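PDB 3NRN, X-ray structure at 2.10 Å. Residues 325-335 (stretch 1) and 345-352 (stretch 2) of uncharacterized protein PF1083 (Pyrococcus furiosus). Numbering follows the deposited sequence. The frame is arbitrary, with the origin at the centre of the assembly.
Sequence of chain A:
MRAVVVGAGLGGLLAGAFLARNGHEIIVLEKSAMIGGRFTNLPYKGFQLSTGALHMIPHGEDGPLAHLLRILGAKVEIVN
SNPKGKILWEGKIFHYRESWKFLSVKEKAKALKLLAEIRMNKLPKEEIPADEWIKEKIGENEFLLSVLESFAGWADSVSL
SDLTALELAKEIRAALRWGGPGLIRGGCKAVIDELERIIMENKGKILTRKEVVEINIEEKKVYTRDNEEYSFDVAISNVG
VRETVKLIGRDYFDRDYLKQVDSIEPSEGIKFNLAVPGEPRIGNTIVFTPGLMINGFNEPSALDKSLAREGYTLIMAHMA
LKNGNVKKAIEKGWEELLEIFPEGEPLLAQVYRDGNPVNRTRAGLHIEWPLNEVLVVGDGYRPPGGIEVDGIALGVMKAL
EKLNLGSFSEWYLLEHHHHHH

Stretch 1, residues 325-335: NVKKAIEKGWE
Stretch 2 (345-352) EPLLAQVY

This is a small apolar contact between one face of a helix and one side of a strand, with no hydrogen bond crossing between them. The helix starts at Val 326 and continues beyond Glu 335, with phi/psi near -60/-45. Glu 345 to Val 351 are in a strand. Their directions differ by 138°, and the axes come within 10.2 Å. The register pairs Val 326 with Val 351, Ile 330 with Ala 349, and Trp 334 with Pro 346; the CA–CA distances are 8.2, 7.0 and 7.2 Å. Spacing of four residues puts the three helix side chains on one face. Ala 349 and Val 351 alternate with Gln 350, whose CB points away. Leu 347 breaks the strand pattern at phi/psi -101/-47, and both Leu 347 and Leu 348 point CB away.

Trp 334 (chi1 m, chi2 125°) has the largest covered area, 92 Å². Pro 346 CB sits over its face, 3.5 Å from the centroid of the Trp 334 six-membered ring, a CH-pi contact. At the ring edge, Trp 334 CH2 is 3.7 Å from Leu 348 O. Small Ala 349 has its CB 3.8 Å from Trp 334 CZ2 and 4.0 Å from Ile 330 CG2 (Ile 330 m, t). Both valines are t, with Val 326 CG1 4.1 Å from Val 351 CG2.

Asn 325 OD1 caps the helix, accepting from Lys 328 N at 3.2 Å. The contact buries 312 Å².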

ATOM      1  N   ASN A 325      16.761  11.461 -10.581  1.00 26.21           N
ATOM      2  CA  ASN A 325      16.282  12.749 -11.069  1.00 26.15           C
ATOM      3  C   ASN A 325      14.974  12.457 -11.810  1.00 29.06           C
ATOM      4  O   ASN A 325      14.949  11.658 -12.752  1.00 28.68           O
ATOM      5  CB  ASN A 325      17.328  13.377 -12.003  1.00 35.61           C
ATOM      6  CG  ASN A 325      16.858  14.683 -12.624  1.00 39.13           C
ATOM      7  OD1 ASN A 325      16.150  14.686 -13.629  1.00 33.07           O
ATOM      8  ND2 ASN A 325      17.248  15.801 -12.020  1.00 37.93           N
ATOM      9  N   VAL A 326      13.889  13.095 -11.370  1.00 28.44           N
ATOM     10  CA  VAL A 326      12.554  12.884 -11.947  1.00 19.84           C
ATOM     11  C   VAL A 326      12.473  12.881 -13.474  1.00 24.82           C
ATOM     12  O   VAL A 326      11.991  11.919 -14.073  1.00 27.34           O
ATOM     13  CB  VAL A 326      11.550  13.937 -11.409  1.00 26.35           C
ATOM     14  CG1 VAL A 326      10.185  13.737 -12.053  1.00 26.24           C
ATOM     15  CG2 VAL A 326      11.436  13.811  -9.901  1.00 24.97           C
ATOM     16  N   LYS A 327      12.931  13.960 -14.094  1.00 33.80           N
ATOM     17  CA  LYS A 327      12.906  14.082 -15.548  1.00 30.57           C
ATOM     18  C   LYS A 327      13.671  12.948 -16.216  1.00 33.49           C
ATOM     19  O   LYS A 327      13.187  12.337 -17.166  1.00 33.98           O
ATOM     20  CB  LYS A 327      13.510  15.423 -15.976  1.00 33.36           C
ATOM     21  CG  LYS A 327      13.573  15.626 -17.482  1.00 35.36           C
ATOM     22  CD  LYS A 327      14.312  16.912 -17.832  1.00 52.21           C
ATOM     23  CE  LYS A 327      14.421  17.109 -19.339  1.00 51.94           C
ATOM     24  NZ  LYS A 327      13.087  17.247 -19.983  1.00 57.17           N
ATOM     25  N   LYS A 328      14.873  12.679 -15.717  1.00 27.57           N
ATOM     26  CA  LYS A 328      15.700  11.619 -16.274  1.00 33.10           C
ATOM     27  C   LYS A 328      15.087  10.254 -16.004  1.00 32.12           C
ATOM     28  O   LYS A 328      15.079   9.385 -16.873  1.00 38.19           O
ATOM     29  CB  LYS A 328      17.107  11.686 -15.678  1.00 30.72           C
ATOM     30  CG  LYS A 328      17.863  12.950 -16.058  1.00 38.71           C
ATOM     31  CD  LYS A 328      19.256  12.962 -15.451  1.00 33.68           C
ATOM     32  CE  LYS A 328      20.012  14.226 -15.819  1.00 40.41           C
ATOM     33  NZ  LYS A 328      21.393  14.208 -15.269  1.00 42.40           N
ATOM     34  N   ALA A 329      14.569  10.076 -14.791  1.00 29.75           N
ATOM     35  CA  ALA A 329      13.947   8.820 -14.389  1.00 21.27           C
ATOM     36  C   ALA A 329      12.732   8.503 -15.251  1.00 24.15           C
ATOM     37  O   ALA A 329      12.571   7.370 -15.716  1.00 23.35           O
ATOM     38  CB  ALA A 329      13.544   8.891 -12.918  1.00 31.06           C
ATOM     39  N   ILE A 330      11.865   9.493 -15.451  1.00 27.15           N
ATOM     40  CA  ILE A 330      10.678   9.283 -16.268  1.00 31.21           C
ATOM     41  C   ILE A 330      11.098   8.877 -17.676  1.00 38.12           C
ATOM     42  O   ILE A 330      10.544   7.940 -18.248  1.00 34.80           O
ATOM     43  CB  ILE A 330       9.801  10.549 -16.342  1.00 28.23           C
ATOM     44  CG1 ILE A 330       9.140  10.802 -14.977  1.00 28.64           C
ATOM     45  CG2 ILE A 330       8.736  10.384 -17.422  1.00 30.68           C
ATOM     46  CD1 ILE A 330       8.263  12.050 -14.925  1.00 28.71           C
ATOM     47  N   GLU A 331      12.084   9.588 -18.220  1.00 38.57           N
ATOM     48  CA  GLU A 331      12.611   9.309 -19.552  1.00 39.35           C
ATOM     49  C   GLU A 331      13.180   7.894 -19.639  1.00 32.35           C
ATOM     50  O   GLU A 331      12.963   7.190 -20.622  1.00 31.19           O
ATOM     51  CB  GLU A 331      13.715  10.310 -19.908  1.00 42.99           C
ATOM     52  CG  GLU A 331      13.229  11.610 -20.516  1.00 54.00           C
ATOM     53  CD  GLU A 331      14.365  12.582 -20.780  1.00 58.50           C
ATOM     54  OE1 GLU A 331      15.399  12.147 -21.330  1.00 63.31           O
ATOM     55  OE2 GLU A 331      14.224  13.779 -20.444  1.00 60.51           O
ATOM     56  N   LYS A 332      13.923   7.491 -18.616  1.00 30.77           N
ATOM     57  CA  LYS A 332      14.514   6.160 -18.590  1.00 27.38           C
ATOM     58  C   LYS A 332      13.396   5.143 -18.434  1.00 34.97           C
ATOM     59  O   LYS A 332      13.498   4.017 -18.925  1.00 31.29           O
ATOM     60  CB  LYS A 332      15.497   6.033 -17.423  1.00 38.06           C
ATOM     61  CG  LYS A 332      16.315   4.749 -17.420  1.00 38.36           C
ATOM     62  CD  LYS A 332      17.214   4.668 -18.646  1.00 56.11           C
ATOM     63  CE  LYS A 332      18.074   3.413 -18.630  1.00 59.08           C
ATOM     64  NZ  LYS A 332      18.934   3.314 -19.847  1.00 64.82           N
ATOM     65  N   GLY A 333      12.326   5.553 -17.752  1.00 29.68           N
ATOM     66  CA  GLY A 333      11.199   4.667 -17.535  1.00 25.06           C
ATOM     67  C   GLY A 333      10.487   4.332 -18.829  1.00 32.61           C
ATOM     68  O   GLY A 333      10.223   3.166 -19.115  1.00 30.62           O
ATOM     69  N   TRP A 334      10.172   5.353 -19.617  1.00 27.95           N
ATOM     70  CA  TRP A 334       9.492   5.130 -20.890  1.00 37.94           C
ATOM     71  C   TRP A 334      10.418   4.389 -21.866  1.00 37.90           C
ATOM     72  O   TRP A 334       9.959   3.628 -22.719  1.00 42.06           O
ATOM     73  CB  TRP A 334       9.044   6.465 -21.492  1.00 30.03           C
ATOM     74  CG  TRP A 334       7.973   7.185 -20.705  1.00 33.46           C
ATOM     75  CD1 TRP A 334       8.032   8.463 -20.233  1.00 29.13           C
ATOM     76  CD2 TRP A 334       6.657   6.698 -20.377  1.00 23.89           C
ATOM     77  NE1 TRP A 334       6.842   8.807 -19.640  1.00 30.45           N
ATOM     78  CE2 TRP A 334       5.979   7.743 -19.715  1.00 30.72           C
ATOM     79  CE3 TRP A 334       5.989   5.482 -20.583  1.00 26.29           C
ATOM     80  CZ2 TRP A 334       4.660   7.614 -19.253  1.00 27.96           C
ATOM     81  CZ3 TRP A 334       4.675   5.351 -20.126  1.00 23.30           C
ATOM     82  CH2 TRP A 334       4.027   6.416 -19.468  1.00 23.58           C
ATOM     83  N   GLU A 335      11.721   4.614 -21.734  1.00 38.98           N
ATOM     84  CA  GLU A 335      12.699   3.955 -22.594  1.00 42.78           C
ATOM     85  C   GLU A 335      12.664   2.438 -22.384  1.00 44.89           C
ATOM     86  O   GLU A 335      12.628   1.670 -23.347  1.00 35.34           O
ATOM     87  CB  GLU A 335      14.109   4.471 -22.291  1.00 41.90           C
ATOM     88  CG  GLU A 335      15.211   3.695 -23.005  1.00 51.79           C
ATOM     89  CD  GLU A 335      16.552   3.780 -22.293  1.00 61.24           C
ATOM     90  OE1 GLU A 335      17.164   4.869 -22.283  1.00 66.06           O
ATOM     91  OE2 GLU A 335      16.989   2.750 -21.734  1.00 65.48           O
ATOM     92  N   GLU A 345       2.111   2.967 -26.027  1.00 41.21           N
ATOM     93  CA  GLU A 345       2.059   4.423 -26.105  1.00 45.56           C
ATOM     94  C   GLU A 345       1.802   5.081 -24.750  1.00 42.98           C
ATOM     95  O   GLU A 345       0.720   4.961 -24.180  1.00 48.15           O
ATOM     96  CB  GLU A 345       1.003   4.859 -27.126  1.00 53.76           C
ATOM     97  CG  GLU A 345      -0.111   3.849 -27.356  1.00 56.78           C
ATOM     98  CD  GLU A 345      -0.798   4.043 -28.700  1.00 61.45           C
ATOM     99  OE1 GLU A 345      -1.700   3.248 -29.038  1.00 55.45           O
ATOM    100  OE2 GLU A 345      -0.433   4.991 -29.425  1.00 70.33           O
ATOM    101  N   PRO A 346       2.811   5.790 -24.220  1.00 43.14           N
ATOM    102  CA  PRO A 346       2.758   6.490 -22.933  1.00 39.93           C
ATOM    103  C   PRO A 346       1.470   7.272 -22.695  1.00 44.24           C
ATOM    104  O   PRO A 346       1.098   8.127 -23.498  1.00 47.32           O
ATOM    105  CB  PRO A 346       3.981   7.400 -22.991  1.00 33.55           C
ATOM    106  CG  PRO A 346       4.961   6.575 -23.763  1.00 33.26           C
ATOM    107  CD  PRO A 346       4.109   6.019 -24.884  1.00 40.99           C
ATOM    108  N   LEU A 347       0.797   6.973 -21.587  1.00 41.77           N
ATOM    109  CA  LEU A 347      -0.446   7.654 -21.231  1.00 39.92           C
ATOM    110  C   LEU A 347      -0.203   8.718 -20.172  1.00 39.70           C
ATOM    111  O   LEU A 347      -0.670   9.849 -20.294  1.00 37.33           O
ATOM    112  CB  LEU A 347      -1.475   6.660 -20.687  1.00 39.40           C
ATOM    113  CG  LEU A 347      -2.251   5.753 -21.640  1.00 48.68           C
ATOM    114  CD1 LEU A 347      -3.147   4.832 -20.824  1.00 48.48           C
ATOM    115  CD2 LEU A 347      -3.085   6.592 -22.592  1.00 42.83           C
ATOM    116  N   LEU A 348       0.532   8.343 -19.127  1.00 38.18           N
ATOM    117  CA  LEU A 348       0.815   9.259 -18.035  1.00 32.70           C
ATOM    118  C   LEU A 348       1.804   8.668 -17.037  1.00 38.85           C
ATOM    119  O   LEU A 348       1.755   7.476 -16.717  1.00 31.56           O
ATOM    120  CB  LEU A 348      -0.487   9.604 -17.305  1.00 31.82           C
ATOM    121  CG  LEU A 348      -0.420  10.489 -16.061  1.00 32.22           C
ATOM    122  CD1 LEU A 348      -0.294  11.947 -16.477  1.00 30.68           C
ATOM    123  CD2 LEU A 348      -1.679  10.292 -15.229  1.00 31.65           C
ATOM    124  N   ALA A 349       2.706   9.514 -16.556  1.00 31.28           N
ATOM    125  CA  ALA A 349       3.688   9.107 -15.567  1.00 34.67           C
ATOM    126  C   ALA A 349       3.260   9.846 -14.310  1.00 36.22           C
ATOM    127  O   ALA A 349       3.061  11.058 -14.340  1.00 33.94           O
ATOM    128  CB  ALA A 349       5.083   9.542 -15.990  1.00 38.87           C
ATOM    129  N   GLN A 350       3.090   9.120 -13.214  1.00 32.52           N
ATOM    130  CA  GLN A 350       2.674   9.749 -11.968  1.00 31.71           C
ATOM    131  C   GLN A 350       3.766   9.654 -10.915  1.00 34.72           C
ATOM    132  O   GLN A 350       4.299   8.571 -10.657  1.00 26.19           O
ATOM    133  CB  GLN A 350       1.400   9.088 -11.439  1.00 30.28           C
ATOM    134  CG  GLN A 350       0.141   9.414 -12.221  1.00 32.34           C
ATOM    135  CD  GLN A 350      -0.990   8.450 -11.903  1.00 26.68           C
ATOM    136  OE1 GLN A 350      -0.897   7.257 -12.188  1.00 25.24           O
ATOM    137  NE2 GLN A 350      -2.058   8.961 -11.309  1.00 28.83           N
ATOM    138  N   VAL A 351       4.094  10.795 -10.316  1.00 35.83           N
ATOM    139  CA  VAL A 351       5.111  10.857  -9.274  1.00 37.50           C
ATOM    140  C   VAL A 351       4.424  10.856  -7.914  1.00 39.83           C
ATOM    141  O   VAL A 351       3.559  11.690  -7.651  1.00 38.77           O
ATOM    142  CB  VAL A 351       5.965  12.142  -9.386  1.00 42.81           C
ATOM    143  CG1 VAL A 351       7.048  12.140  -8.311  1.00 44.71           C
ATOM    144  CG2 VAL A 351       6.589  12.239 -10.763  1.00 37.33           C
ATOM    145  N   TYR A 352       4.815   9.925  -7.051  1.00 44.36           N
ATOM    146  CA  TYR A 352       4.220   9.826  -5.722  1.00 43.54           C
ATOM    147  C   TYR A 352       5.267   9.862  -4.619  1.00 47.22           C
ATOM    148  O   TYR A 352       6.345   9.285  -4.757  1.00 45.85           O
ATOM    149  CB  TYR A 352       3.402   8.541  -5.613  1.00 49.06           C
ATOM    150  CG  TYR A 352       2.144   8.540  -6.453  1.00 56.30           C
ATOM    151  CD1 TYR A 352       1.117   9.452  -6.206  1.00 63.16           C
ATOM    152  CD2 TYR A 352       1.970   7.620  -7.487  1.00 64.59           C
ATOM    153  CE1 TYR A 352      -0.052   9.450  -6.966  1.00 63.64           C
ATOM    154  CE2 TYR A 352       0.801   7.608  -8.255  1.00 60.06           C
ATOM    155  CZ  TYR A 352      -0.203   8.525  -7.987  1.00 61.48           C
ATOM    156  OH  TYR A 352      -1.356   8.519  -8.740  1.00 64.41           O
TER